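Local coordinates for CRISPR-associated protein CasA/Cse1 (Thermus thermophilus, PDB 4AN8), which serves as the large subunit of the Cascade ribonucleoprotein complex, which probably uses CRISPR RNA to target invading nucleic acids in bacterial adaptive immunity, at residues A[92-97]-A[218-223]; A[99-102]-A[108-111]; A[303-308]-A[432-437]; A[464-469]-A[491-496]. One frame throughout, in Å; residues are numbered along the deposited sequence. Where two conformers were deposited one is given.

In the fold
The four contacts fall into two groups on opposite sides of the centre of CasA. Contacts 1 and 2 touch, their centres about 8 Å apart: 92-97 lies on helix 88-98, the loop segments 99-102 and 108-111 come after it, and Arg101 of contact 2 reaches back to Val221 in 218-223. Contact 2 falls, in sequence, between the two halves of contact 1. Contact 3 comes later, its centre about 44 Å from that of contact 1, joining loop 303-308 to helix 429-446. That helix packs on helix 453-476, which meets helix 483-499 in contact 4, about 17 Å from contact 3 between centres. Contact 3 therefore ties the C-terminal helical bundle to the preceding, larger part of the chain.

Contact 1: A[92-97]-A[218-223]; sequences RDYLNR and IWEVPP
Two hydrogen bonds meet at the phenol oxygen of Tyr94, and they make up nearly all of this contact. The indole NE1 of Trp219 gives its proton to Tyr94 OH at 2.6 Å, with an angle at the hydrogen of 159° and the acceptor close to the indole plane. Tyr94 OH in turn donates to Glu220 OE2, 2.8 Å away, which receives the proton on its anti lone pair. One hydroxyl is thus acceptor and donor at once, which fixes the direction of its proton. The other carboxylate oxygen, OE1, forms a salt bridge with Arg66 of helix 50-67, a second-shell charge that holds Glu220 in place and would probably favour its ionised form.

In fold terms, a residue of helix 88-98 is fastened to the loop between helices 199-206 and 226-229, in the part of CasA that precedes the C-terminal helices. Tyr94 carries its ring anti to the backbone N (chi1 -171°), which sends the hydroxyl out to the loop.

Apolar contact between the segments is slight. The Tyr94 ring and the five-membered ring of Trp219 meet rim to rim, their planes 77° apart, and neither lies over the other's face. Leu59 and Val63 of helix 50-67 pack against the indole, and the Phe98 ring meets both aromatics.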
loop_
_atom_site.group_PDB
_atom_site.type_symbol
_atom_site.label_atom_id
_atom_site.label_comp_id
_atom_site.label_asym_id
_atom_site.label_seq_id
_atom_site.Cartn_x
_atom_site.Cartn_y
_atom_site.Cartn_z
ATOM N N ARG A 92 16.839 -14.824 17.322
ATOM C CA ARG A 92 18.246 -14.583 17.619
ATOM C C ARG A 92 19.176 -15.450 16.777
ATOM O O ARG A 92 20.149 -14.959 16.224
ATOM C CB ARG A 92 18.534 -14.816 19.093
ATOM C CG ARG A 92 17.945 -13.786 20.009
ATOM C CD ARG A 92 18.481 -13.981 21.418
ATOM N NE ARG A 92 17.565 -13.468 22.427
ATOM C CZ ARG A 92 17.558 -12.209 22.849
ATOM N NH1 ARG A 92 18.420 -11.340 22.338
ATOM N NH2 ARG A 92 16.693 -11.817 23.781
ATOM N N ASP A 93 18.888 -16.741 16.680
ATOM C CA ASP A 93 19.715 -17.613 15.863
ATOM C C ASP A 93 19.785 -17.166 14.398
ATOM O O ASP A 93 20.863 -17.046 13.832
ATOM C CB ASP A 93 19.250 -19.070 15.965
ATOM C CG ASP A 93 19.496 -19.668 17.348
ATOM O OD1 ASP A 93 20.335 -19.115 18.110
ATOM O OD2 ASP A 93 18.845 -20.692 17.673
ATOM N N TYR A 94 18.632 -16.929 13.787
ATOM C CA TYR A 94 18.586 -16.451 12.413
ATOM C C TYR A 94 19.369 -15.152 12.234
ATOM O O TYR A 94 20.195 -15.045 11.336
ATOM C CB TYR A 94 17.137 -16.289 11.958
ATOM C CG TYR A 94 17.003 -15.997 10.485
ATOM C CD1 TYR A 94 17.025 -14.683 10.016
ATOM C CD2 TYR A 94 16.865 -17.029 9.564
ATOM C CE1 TYR A 94 16.914 -14.402 8.684
ATOM C CE2 TYR A 94 16.738 -16.754 8.216
ATOM C CZ TYR A 94 16.763 -15.429 7.783
ATOM O OH TYR A 94 16.652 -15.137 6.443
ATOM N N LEU A 95 19.153 -14.179 13.113
ATOM C CA LEU A 95 19.867 -12.903 13.014
ATOM C C LEU A 95 21.400 -13.025 13.198
ATOM O O LEU A 95 22.189 -12.308 12.565
ATOM C CB LEU A 95 19.285 -11.901 14.019
ATOM C CG LEU A 95 17.872 -11.396 13.683
ATOM C CD1 LEU A 95 17.418 -10.343 14.670
ATOM C CD2 LEU A 95 17.806 -10.851 12.243
ATOM N N ASN A 96 21.820 -13.930 14.076
ATOM C CA ASN A 96 23.243 -14.182 14.276
ATOM C C ASN A 96 23.848 -14.844 13.059
ATOM O O ASN A 96 24.939 -14.487 12.634
ATOM C CB ASN A 96 23.475 -15.025 15.529
ATOM C CG ASN A 96 23.136 -14.271 16.798
ATOM O OD1 ASN A 96 23.304 -13.052 16.872
ATOM N ND2 ASN A 96 22.647 -14.986 17.800
ATOM N N ARG A 97 23.128 -15.794 12.476
ATOM C CA ARG A 97 23.592 -16.444 11.247
ATOM C C ARG A 97 23.736 -15.493 10.039
ATOM O O ARG A 97 24.651 -15.649 9.240
ATOM C CB ARG A 97 22.679 -17.618 10.880
ATOM C CG ARG A 97 23.059 -18.288 9.553
ATOM C CD ARG A 97 22.088 -19.404 9.178
ATOM N NE ARG A 97 22.262 -20.556 10.055
ATOM C CZ ARG A 97 21.354 -21.507 10.228
ATOM N NH1 ARG A 97 20.199 -21.432 9.578
ATOM N NH2 ARG A 97 21.605 -22.531 11.046
ATOM N N ILE A 218 16.837 -11.857 -0.181
ATOM C CA ILE A 218 18.048 -11.470 -0.867
ATOM C C ILE A 218 19.311 -11.822 -0.076
ATOM O O ILE A 218 20.344 -12.126 -0.675
ATOM C CB ILE A 218 18.046 -9.957 -1.204
ATOM C CG1 ILE A 218 19.171 -9.613 -2.209
ATOM C CG2 ILE A 218 18.153 -9.097 0.091
ATOM C CD1 ILE A 218 18.993 -10.258 -3.587
ATOM N N TRP A 219 19.243 -11.803 1.258
ATOM C CA TRP A 219 20.441 -12.056 2.060
ATOM C C TRP A 219 20.791 -13.545 2.237
ATOM O O TRP A 219 21.850 -13.861 2.777
ATOM C CB TRP A 219 20.349 -11.365 3.426
ATOM C CG TRP A 219 19.142 -11.779 4.203
ATOM C CD1 TRP A 219 19.005 -12.911 4.953
ATOM C CD2 TRP A 219 17.894 -11.089 4.295
ATOM N NE1 TRP A 219 17.741 -12.980 5.491
ATOM C CE2 TRP A 219 17.046 -11.859 5.119
ATOM C CE3 TRP A 219 17.401 -9.904 3.756
ATOM C CZ2 TRP A 219 15.748 -11.471 5.429
ATOM C CZ3 TRP A 219 16.083 -9.517 4.075
ATOM C CH2 TRP A 219 15.289 -10.298 4.894
ATOM N N GLU A 220 19.920 -14.441 1.772
ATOM C CA GLU A 220 20.149 -15.881 1.851
ATOM C C GLU A 220 20.781 -16.457 0.572
ATOM O O GLU A 220 21.062 -17.651 0.496
ATOM C CB GLU A 220 18.845 -16.645 2.164
ATOM C CG GLU A 220 18.413 -16.638 3.643
ATOM C CD GLU A 220 17.272 -17.601 3.906
ATOM O OE1 GLU A 220 17.213 -18.639 3.215
ATOM O OE2 GLU A 220 16.423 -17.338 4.793
ATOM N N VAL A 221 20.978 -15.603 -0.428
ATOM C CA VAL A 221 21.617 -15.992 -1.671
ATOM C C VAL A 221 22.894 -15.147 -1.827
ATOM O O VAL A 221 23.097 -14.179 -1.093
ATOM C CB VAL A 221 20.657 -15.852 -2.892
ATOM C CG1 VAL A 221 19.403 -16.681 -2.687
ATOM C CG2 VAL A 221 20.276 -14.409 -3.146
ATOM N N PRO A 222 23.784 -15.545 -2.745
ATOM C CA PRO A 222 25.075 -14.855 -2.819
ATOM C C PRO A 222 24.904 -13.402 -3.256
ATOM O O PRO A 222 23.961 -13.091 -3.994
ATOM C CB PRO A 222 25.837 -15.645 -3.894
ATOM C CG PRO A 222 25.164 -16.958 -3.970
ATOM C CD PRO A 222 23.713 -16.701 -3.660
ATOM N N PRO A 223 25.797 -12.519 -2.792
ATOM C CA PRO A 223 25.696 -11.094 -3.131
ATOM C C PRO A 223 25.737 -10.907 -4.634
ATOM O O PRO A 223 26.317 -11.711 -5.349
ATOM C CB PRO A 223 26.929 -10.469 -2.467
ATOM C CG PRO A 223 27.775 -11.613 -2.003
ATOM C CD PRO A 223 26.887 -12.797 -1.844
#

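Contact 2: A[99-102]-A[108-111]; sequences RDRF and EAPF
Bends at chi2 and chi3 curl the Arg101 chain and lay CD and NE beside the methyl of Ala109, NE to CB 3.5 Å. Phe111, with CG trans to its own N (chi1 -180°), extends its ring alongside the backbone of 99-102, where Arg101 O meets the ring edge at CD1, 3.5 Å away. The other aromatic, Phe102, touches it through CE2, 3.6 Å from Phe111 CE1; the two planes are tilted by 24°, but the rings are slid so far apart that they barely overlap.

No direct hydrogen bond joins the segments, and water does that work. Water 2 accepts from Arg101 NE at 2.8 Å, in the plane of the guanidinium, and lies within bonding distance of Arg101 O and Ala109 O. Water 1 lies 2.8 Å from both Asp100 O and Ala109 O, placed to bridge them. The far end of Arg101 is held by Val221 O, which binds NH1.

Both segments belong to the loop that leads from helix 88-98 to strand 123-124. It doubles back on itself here, with Phe102 against Trp219 from the loop before helix 226-229 and Leu13, after strand 10-12, packed on Phe111.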
loop_
_atom_site.group_PDB
_atom_site.type_symbol
_atom_site.label_atom_id
_atom_site.label_comp_id
_atom_site.label_asym_id
_atom_site.label_seq_id
_atom_site.Cartn_x
_atom_site.Cartn_y
_atom_site.Cartn_z
ATOM N N ARG A 99 23.749 -11.990 10.230
ATOM C CA ARG A 99 24.247 -10.686 10.651
ATOM C C ARG A 99 25.231 -10.053 9.660
ATOM O O ARG A 99 25.162 -8.862 9.377
ATOM C CB ARG A 99 24.904 -10.791 12.026
ATOM C CG ARG A 99 25.573 -9.501 12.447
ATOM C CD ARG A 99 26.204 -9.596 13.817
ATOM N NE ARG A 99 27.125 -8.485 14.020
ATOM C CZ ARG A 99 26.765 -7.310 14.515
ATOM N NH1 ARG A 99 25.503 -7.104 14.862
ATOM N NH2 ARG A 99 27.661 -6.346 14.669
ATOM N N ASP A 100 26.149 -10.840 9.126
ATOM C CA ASP A 100 27.148 -10.251 8.234
ATOM C C ASP A 100 26.583 -9.830 6.878
ATOM O O ASP A 100 27.306 -9.241 6.066
ATOM C CB ASP A 100 28.356 -11.170 8.077
ATOM C CG ASP A 100 29.159 -11.285 9.362
ATOM O OD1 ASP A 100 29.385 -10.244 10.018
ATOM O OD2 ASP A 100 29.547 -12.419 9.728
ATOM N N ARG A 101 25.299 -10.103 6.647
ATOM C CA ARG A 101 24.634 -9.632 5.429
ATOM C C ARG A 101 23.777 -8.360 5.654
ATOM O O ARG A 101 23.151 -7.849 4.720
ATOM C CB ARG A 101 23.796 -10.749 4.787
ATOM C CG ARG A 101 24.610 -11.971 4.283
ATOM C CD ARG A 101 25.520 -11.650 3.103
ATOM N NE ARG A 101 24.765 -11.231 1.920
ATOM C CZ ARG A 101 24.319 -12.048 0.965
ATOM N NH1 ARG A 101 24.560 -13.353 1.028
ATOM N NH2 ARG A 101 23.638 -11.553 -0.071
ATOM N N PHE A 102 23.785 -7.831 6.874
ATOM C CA PHE A 102 22.917 -6.700 7.210
ATOM C C PHE A 102 23.652 -5.405 7.450
ATOM O O PHE A 102 23.079 -4.447 7.963
ATOM C CB PHE A 102 22.045 -7.025 8.421
ATOM C CG PHE A 102 20.823 -7.832 8.088
ATOM C CD1 PHE A 102 20.890 -9.214 8.038
ATOM C CD2 PHE A 102 19.611 -7.198 7.789
ATOM C CE1 PHE A 102 19.774 -9.952 7.747
ATOM C CE2 PHE A 102 18.486 -7.921 7.482
ATOM C CZ PHE A 102 18.556 -9.303 7.468
ATOM N N GLU A 108 32.056 -6.691 0.698
ATOM C CA GLU A 108 31.659 -7.865 -0.075
ATOM C C GLU A 108 30.151 -8.021 -0.281
ATOM O O GLU A 108 29.705 -8.484 -1.343
ATOM C CB GLU A 108 32.195 -9.142 0.583
ATOM C CG GLU A 108 33.699 -9.320 0.486
ATOM C CD GLU A 108 34.165 -9.546 -0.940
ATOM O OE1 GLU A 108 33.567 -10.396 -1.635
ATOM O OE2 GLU A 108 35.125 -8.866 -1.368
ATOM N N ALA A 109 29.366 -7.680 0.737
ATOM C CA ALA A 109 27.931 -7.958 0.700
ATOM C C ALA A 109 27.069 -6.851 1.336
ATOM O O ALA A 109 26.277 -7.120 2.224
ATOM C CB ALA A 109 27.657 -9.288 1.373
ATOM N N PRO A 110 27.202 -5.610 0.864
ATOM C CA PRO A 110 26.376 -4.587 1.510
ATOM C C PRO A 110 24.880 -4.888 1.307
ATOM O O PRO A 110 24.497 -5.423 0.269
ATOM C CB PRO A 110 26.799 -3.293 0.814
ATOM C CG PRO A 110 27.309 -3.754 -0.584
ATOM C CD PRO A 110 27.844 -5.153 -0.387
ATOM N N PHE A 111 24.063 -4.581 2.309
ATOM C CA PHE A 111 22.650 -4.937 2.318
ATOM C C PHE A 111 21.874 -4.346 1.121
ATOM O O PHE A 111 21.876 -3.120 0.883
ATOM C CB PHE A 111 22.037 -4.497 3.664
ATOM C CG PHE A 111 20.588 -4.817 3.796
ATOM C CD1 PHE A 111 20.177 -6.083 4.176
ATOM C CD2 PHE A 111 19.627 -3.864 3.502
ATOM C CE1 PHE A 111 18.847 -6.381 4.277
ATOM C CE2 PHE A 111 18.301 -4.158 3.606
ATOM C CZ PHE A 111 17.908 -5.419 3.999
HETATM O O HOH W 1 26.575 -6.779 5.023
HETATM O O HOH W 2 24.035 -8.507 1.925
#

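Contact 3: A[303-308]-A[432-437]; sequences FWRDFS and LYWHAL
Arg305 lays its guanidinium flat over the indole of Trp434: the planes are only 7° apart, and CZ sits 3.6 Å from the centroid of the six-membered ring. This is a cation-pi stack, with NH1 lying 3.4 Å from Trp434 CZ2 and the aliphatic CD reaching CH2 of the same ring at 3.5 Å. Bends at chi2 (-140°) and chi3 (-112°) turn the arginine chain so that its flat end faces the indole. NH1 is further paired with Glu386 of helix 372-403, a salt bridge that helps fix how the guanidinium is rotated. The opposite face of the indole is met by the edge of the Tyr433 ring, whose CD2 stands over its centre.

Trp304 comes to the same indole at its edge, CH2 to Trp434 CZ3 3.7 Å, while its CZ2 lies against Leu437 CB at 3.8 Å. Its NE1 is hydrogen-bonded to Asp438, and its ring stacks with Phe441, both further along helix 429-446.

Neighbouring residues of a 3-10 turn thus divide the work, Trp304 packing in the interior and Arg305 stacking nearer the surface. Together they dock this turn on helix 429-446, part of the C-terminal helical bundle characteristic of the Cse1 family.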
loop_
_atom_site.group_PDB
_atom_site.type_symbol
_atom_site.label_atom_id
_atom_site.label_comp_id
_atom_site.label_asym_id
_atom_site.label_seq_id
_atom_site.Cartn_x
_atom_site.Cartn_y
_atom_site.Cartn_z
ATOM N N PHE A 303 -10.731 4.857 -3.029
ATOM C CA PHE A 303 -10.258 3.484 -3.045
ATOM C C PHE A 303 -11.294 2.428 -2.604
ATOM O O PHE A 303 -11.359 1.334 -3.165
ATOM C CB PHE A 303 -8.984 3.345 -2.213
ATOM C CG PHE A 303 -8.350 2.010 -2.348
ATOM C CD1 PHE A 303 -7.857 1.596 -3.572
ATOM C CD2 PHE A 303 -8.304 1.133 -1.272
ATOM C CE1 PHE A 303 -7.271 0.308 -3.706
ATOM C CE2 PHE A 303 -7.738 -0.134 -1.395
ATOM C CZ PHE A 303 -7.224 -0.550 -2.607
ATOM N N TRP A 304 -12.094 2.751 -1.599
ATOM C CA TRP A 304 -13.065 1.800 -1.068
ATOM C C TRP A 304 -14.075 1.387 -2.137
ATOM O O TRP A 304 -14.787 0.389 -1.985
ATOM C CB TRP A 304 -13.771 2.345 0.190
ATOM C CG TRP A 304 -14.362 3.723 0.018
ATOM C CD1 TRP A 304 -13.760 4.908 0.305
ATOM C CD2 TRP A 304 -15.657 4.048 -0.507
ATOM N NE1 TRP A 304 -14.595 5.958 0.006
ATOM C CE2 TRP A 304 -15.775 5.456 -0.486
ATOM C CE3 TRP A 304 -16.732 3.289 -0.967
ATOM C CZ2 TRP A 304 -16.930 6.126 -0.936
ATOM C CZ3 TRP A 304 -17.893 3.958 -1.400
ATOM C CH2 TRP A 304 -17.970 5.360 -1.388
ATOM N N ARG A 305 -14.126 2.152 -3.220
ATOM C CA ARG A 305 -15.024 1.836 -4.324
ATOM C C ARG A 305 -14.689 0.514 -4.992
ATOM O O ARG A 305 -15.518 -0.057 -5.684
ATOM C CB ARG A 305 -14.993 2.937 -5.366
ATOM C CG ARG A 305 -15.776 4.141 -4.955
ATOM C CD ARG A 305 -16.491 4.646 -6.165
ATOM N NE ARG A 305 -15.970 5.918 -6.572
ATOM C CZ ARG A 305 -16.230 6.494 -7.735
ATOM N NH1 ARG A 305 -16.997 5.902 -8.644
ATOM N NH2 ARG A 305 -15.690 7.672 -7.977
ATOM N N ASP A 306 -13.470 0.035 -4.793
ATOM C CA ASP A 306 -13.075 -1.263 -5.327
ATOM C C ASP A 306 -13.252 -2.407 -4.325
ATOM O O ASP A 306 -12.898 -3.543 -4.641
ATOM C CB ASP A 306 -11.615 -1.223 -5.807
ATOM C CG ASP A 306 -11.422 -0.320 -7.001
ATOM O OD1 ASP A 306 -12.196 -0.429 -7.964
ATOM O OD2 ASP A 306 -10.514 0.532 -6.976
ATOM N N PHE A 307 -13.762 -2.127 -3.127
ATOM C CA PHE A 307 -13.808 -3.158 -2.085
ATOM C C PHE A 307 -14.729 -4.371 -2.369
ATOM O O PHE A 307 -14.510 -5.443 -1.799
ATOM C CB PHE A 307 -14.143 -2.591 -0.697
ATOM C CG PHE A 307 -12.987 -1.903 0.002
ATOM C CD1 PHE A 307 -11.721 -1.841 -0.577
ATOM C CD2 PHE A 307 -13.177 -1.318 1.255
ATOM C CE1 PHE A 307 -10.687 -1.209 0.078
ATOM C CE2 PHE A 307 -12.158 -0.693 1.915
ATOM C CZ PHE A 307 -10.905 -0.642 1.342
ATOM N N SER A 308 -15.759 -4.223 -3.203
ATOM C CA SER A 308 -16.607 -5.374 -3.537
ATOM C C SER A 308 -16.055 -6.127 -4.749
ATOM O O SER A 308 -16.209 -7.338 -4.854
ATOM C CB SER A 308 -18.048 -4.935 -3.808
ATOM O OG SER A 308 -18.096 -4.096 -4.950
ATOM N N LEU A 432 -18.357 16.597 -4.442
ATOM C CA LEU A 432 -18.889 16.647 -3.076
ATOM C C LEU A 432 -19.664 15.395 -2.671
ATOM O O LEU A 432 -19.593 14.957 -1.529
ATOM C CB LEU A 432 -19.735 17.901 -2.843
ATOM C CG LEU A 432 -18.921 19.096 -2.357
ATOM C CD1 LEU A 432 -18.261 19.771 -3.536
ATOM C CD2 LEU A 432 -19.802 20.080 -1.600
ATOM N N TYR A 433 -20.419 14.829 -3.602
ATOM C CA TYR A 433 -21.073 13.553 -3.350
ATOM C C TYR A 433 -20.024 12.544 -2.837
ATOM O O TYR A 433 -20.141 12.016 -1.740
ATOM C CB TYR A 433 -21.728 13.063 -4.640
ATOM C CG TYR A 433 -22.310 11.670 -4.573
ATOM C CD1 TYR A 433 -23.383 11.387 -3.739
ATOM C CD2 TYR A 433 -21.798 10.639 -5.358
ATOM C CE1 TYR A 433 -23.927 10.120 -3.674
ATOM C CE2 TYR A 433 -22.347 9.353 -5.301
ATOM C CZ TYR A 433 -23.408 9.106 -4.462
ATOM O OH TYR A 433 -23.966 7.851 -4.387
ATOM N N TRP A 434 -18.988 12.301 -3.634
ATOM C CA TRP A 434 -17.956 11.325 -3.272
ATOM C C TRP A 434 -17.176 11.709 -2.012
ATOM O O TRP A 434 -16.931 10.875 -1.142
ATOM C CB TRP A 434 -17.024 11.073 -4.454
ATOM C CG TRP A 434 -17.726 10.328 -5.532
ATOM C CD1 TRP A 434 -18.014 10.777 -6.781
ATOM C CD2 TRP A 434 -18.267 8.996 -5.444
ATOM N NE1 TRP A 434 -18.689 9.804 -7.482
ATOM C CE2 TRP A 434 -18.846 8.700 -6.683
ATOM C CE3 TRP A 434 -18.293 8.022 -4.439
ATOM C CZ2 TRP A 434 -19.473 7.469 -6.945
ATOM C CZ3 TRP A 434 -18.908 6.800 -4.699
ATOM C CH2 TRP A 434 -19.488 6.533 -5.942
ATOM N N HIS A 435 -16.815 12.978 -1.896
ATOM C CA HIS A 435 -16.147 13.445 -0.687
ATOM C C HIS A 435 -16.989 13.198 0.565
ATOM O O HIS A 435 -16.474 12.786 1.612
ATOM C CB HIS A 435 -15.796 14.924 -0.786
ATOM C CG HIS A 435 -15.087 15.444 0.422
ATOM N ND1 HIS A 435 -13.750 15.771 0.414
ATOM C CD2 HIS A 435 -15.523 15.660 1.686
ATOM C CE1 HIS A 435 -13.394 16.183 1.620
ATOM N NE2 HIS A 435 -14.451 16.124 2.409
ATOM N N ALA A 436 -18.285 13.446 0.466
ATOM C CA ALA A 436 -19.160 13.192 1.604
ATOM C C ALA A 436 -19.180 11.721 1.952
ATOM O O ALA A 436 -19.202 11.359 3.128
ATOM C CB ALA A 436 -20.565 13.677 1.323
ATOM N N LEU A 437 -19.195 10.865 0.930
ATOM C CA LEU A 437 -19.225 9.407 1.146
ATOM C C LEU A 437 -17.895 8.859 1.701
ATOM O O LEU A 437 -17.892 7.887 2.458
ATOM C CB LEU A 437 -19.594 8.694 -0.150
ATOM C CG LEU A 437 -21.021 8.966 -0.650
ATOM C CD1 LEU A 437 -21.307 8.059 -1.831
ATOM C CD2 LEU A 437 -22.028 8.713 0.456
#

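Contact 4: A[464-469]-A[491-496]; sequences AALEAW and QEFGRL
Phe493 pushes its ring into a hollow on helix 453-476 formed by Ala465, Leu466 and Trp469, the principal bump in an antiparallel helix pair of the C-terminal bundle. The two short axes run at 172° to each other, 11.5 Å apart at closest approach, a spacing bridged here by the two aromatic rings. Phe493 holds its ring anti to the backbone N (chi1 177°), which carries it across to the neighbouring helix.

The floor of the hollow is Trp469. Its five-membered ring and the Phe493 ring form an offset stack, centroids 4.2 Å apart and planes 13° from parallel. The two side chains come from the two facing helices and slide past each other in opposite directions, so each CB ends up over the other's ring: Trp469 CB lies 3.6 Å from the Phe493 centroid, and Phe493 CB covers the five-membered ring of the indole. Both are CH-pi contacts.

The methyl of Ala465 borders the phenyl, its CB 4.1 Å from Phe493 CE1. Leu466 borders the hollow on its outer side, crossing the phenyl at about a right angle. Leu395 of helix 372-403 packs on both aromatics, and Glu490, just before 491-496, takes the indole N-H of Trp469. At the solvent-facing edge, the Leu466 methyl CD2 stands 4.0 Å from Phe493 CE2.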
loop_
_atom_site.group_PDB
_atom_site.type_symbol
_atom_site.label_atom_id
_atom_site.label_comp_id
_atom_site.label_asym_id
_atom_site.label_seq_id
_atom_site.Cartn_x
_atom_site.Cartn_y
_atom_site.Cartn_z
ATOM N N ALA A 464 -25.456 12.926 1.192
ATOM C CA ALA A 464 -24.342 13.249 0.311
ATOM C C ALA A 464 -24.865 13.942 -0.940
ATOM O O ALA A 464 -24.355 14.990 -1.337
ATOM C CB ALA A 464 -23.556 11.981 -0.057
ATOM N N ALA A 465 -25.870 13.336 -1.570
ATOM C CA ALA A 465 -26.479 13.905 -2.775
ATOM C C ALA A 465 -27.101 15.300 -2.513
ATOM O O ALA A 465 -26.799 16.262 -3.231
ATOM C CB ALA A 465 -27.520 12.943 -3.357
ATOM N N LEU A 466 -27.938 15.394 -1.478
ATOM C CA LEU A 466 -28.563 16.659 -1.052
ATOM C C LEU A 466 -27.549 17.749 -0.770
ATOM O O LEU A 466 -27.689 18.869 -1.240
ATOM C CB LEU A 466 -29.410 16.455 0.202
ATOM C CG LEU A 466 -30.797 15.863 -0.012
ATOM C CD1 LEU A 466 -31.402 15.409 1.310
ATOM C CD2 LEU A 466 -31.688 16.868 -0.701
ATOM N N GLU A 467 -26.528 17.415 0.006
ATOM C CA GLU A 467 -25.455 18.352 0.300
ATOM C C GLU A 467 -24.725 18.807 -0.964
ATOM O O GLU A 467 -24.314 19.956 -1.069
ATOM C CB GLU A 467 -24.469 17.712 1.281
ATOM C CG GLU A 467 -23.396 18.645 1.807
ATOM C CD GLU A 467 -22.633 18.052 2.980
ATOM O OE1 GLU A 467 -22.223 16.873 2.899
ATOM O OE2 GLU A 467 -22.454 18.766 3.991
ATOM N N ALA A 468 -24.556 17.910 -1.928
ATOM C CA ALA A 468 -23.780 18.250 -3.120
ATOM C C ALA A 468 -24.597 19.078 -4.109
ATOM O O ALA A 468 -24.070 19.958 -4.790
ATOM C CB ALA A 468 -23.241 16.986 -3.796
ATOM N N TRP A 469 -25.886 18.782 -4.197
ATOM C CA TRP A 469 -26.749 19.535 -5.086
ATOM C C TRP A 469 -26.970 20.956 -4.517
ATOM O O TRP A 469 -26.888 21.952 -5.252
ATOM C CB TRP A 469 -28.066 18.786 -5.338
ATOM C CG TRP A 469 -29.051 19.600 -6.108
ATOM C CD1 TRP A 469 -30.239 20.100 -5.647
ATOM C CD2 TRP A 469 -28.924 20.044 -7.462
ATOM N NE1 TRP A 469 -30.855 20.820 -6.635
ATOM C CE2 TRP A 469 -30.070 20.803 -7.760
ATOM C CE3 TRP A 469 -27.953 19.869 -8.456
ATOM C CZ2 TRP A 469 -30.274 21.389 -9.002
ATOM C CZ3 TRP A 469 -28.155 20.461 -9.694
ATOM C CH2 TRP A 469 -29.311 21.212 -9.953
ATOM N N GLN A 491 -35.232 19.592 -11.262
ATOM C CA GLN A 491 -36.260 18.599 -11.582
ATOM C C GLN A 491 -35.648 17.205 -11.704
ATOM O O GLN A 491 -36.154 16.249 -11.117
ATOM C CB GLN A 491 -37.014 18.976 -12.857
ATOM C CG GLN A 491 -37.946 20.162 -12.669
ATOM C CD GLN A 491 -38.726 20.523 -13.926
ATOM O OE1 GLN A 491 -38.693 19.804 -14.928
ATOM N NE2 GLN A 491 -39.433 21.648 -13.875
ATOM N N GLU A 492 -34.551 17.107 -12.456
ATOM C CA GLU A 492 -33.824 15.845 -12.640
ATOM C C GLU A 492 -33.306 15.328 -11.303
ATOM O O GLU A 492 -33.431 14.143 -10.987
ATOM C CB GLU A 492 -32.665 16.038 -13.620
ATOM C CG GLU A 492 -32.009 14.756 -14.107
ATOM C CD GLU A 492 -31.121 14.988 -15.329
ATOM O OE1 GLU A 492 -31.026 16.145 -15.805
ATOM O OE2 GLU A 492 -30.515 14.014 -15.825
ATOM N N PHE A 493 -32.736 16.228 -10.510
ATOM C CA PHE A 493 -32.239 15.837 -9.207
ATOM C C PHE A 493 -33.369 15.280 -8.368
ATOM O O PHE A 493 -33.151 14.410 -7.529
ATOM C CB PHE A 493 -31.577 17.004 -8.483
ATOM C CG PHE A 493 -31.116 16.656 -7.103
ATOM C CD1 PHE A 493 -29.881 16.049 -6.907
ATOM C CD2 PHE A 493 -31.921 16.905 -6.005
ATOM C CE1 PHE A 493 -29.452 15.713 -5.648
ATOM C CE2 PHE A 493 -31.503 16.567 -4.729
ATOM C CZ PHE A 493 -30.257 15.968 -4.551
ATOM N N GLY A 494 -34.579 15.783 -8.594
ATOM C CA GLY A 494 -35.747 15.287 -7.889
ATOM C C GLY A 494 -36.018 13.851 -8.282
ATOM O O GLY A 494 -36.217 12.991 -7.429
ATOM N N ARG A 495 -36.028 13.589 -9.583
ATOM C CA ARG A 495 -36.126 12.221 -10.079
ATOM C C ARG A 495 -35.142 11.286 -9.364
ATOM O O ARG A 495 -35.551 10.266 -8.805
ATOM C CB ARG A 495 -35.881 12.169 -11.589
ATOM C CG ARG A 495 -37.126 11.914 -12.407
ATOM C CD ARG A 495 -36.816 11.779 -13.890
ATOM N NE ARG A 495 -36.180 12.971 -14.458
ATOM C CZ ARG A 495 -36.816 14.110 -14.730
ATOM N NH1 ARG A 495 -38.113 14.235 -14.470
ATOM N NH2 ARG A 495 -36.148 15.131 -15.253
ATOM N N LEU A 496 -33.851 11.637 -9.382
ATOM C CA LEU A 496 -32.808 10.800 -8.785
ATOM C C LEU A 496 -33.099 10.420 -7.334
ATOM O O LEU A 496 -33.030 9.247 -6.969
ATOM C CB LEU A 496 -31.430 11.463 -8.885
ATOM C CG LEU A 496 -30.675 11.304 -10.207
ATOM C CD1 LEU A 496 -29.350 12.037 -10.154
ATOM C CD2 LEU A 496 -30.451 9.847 -10.523
#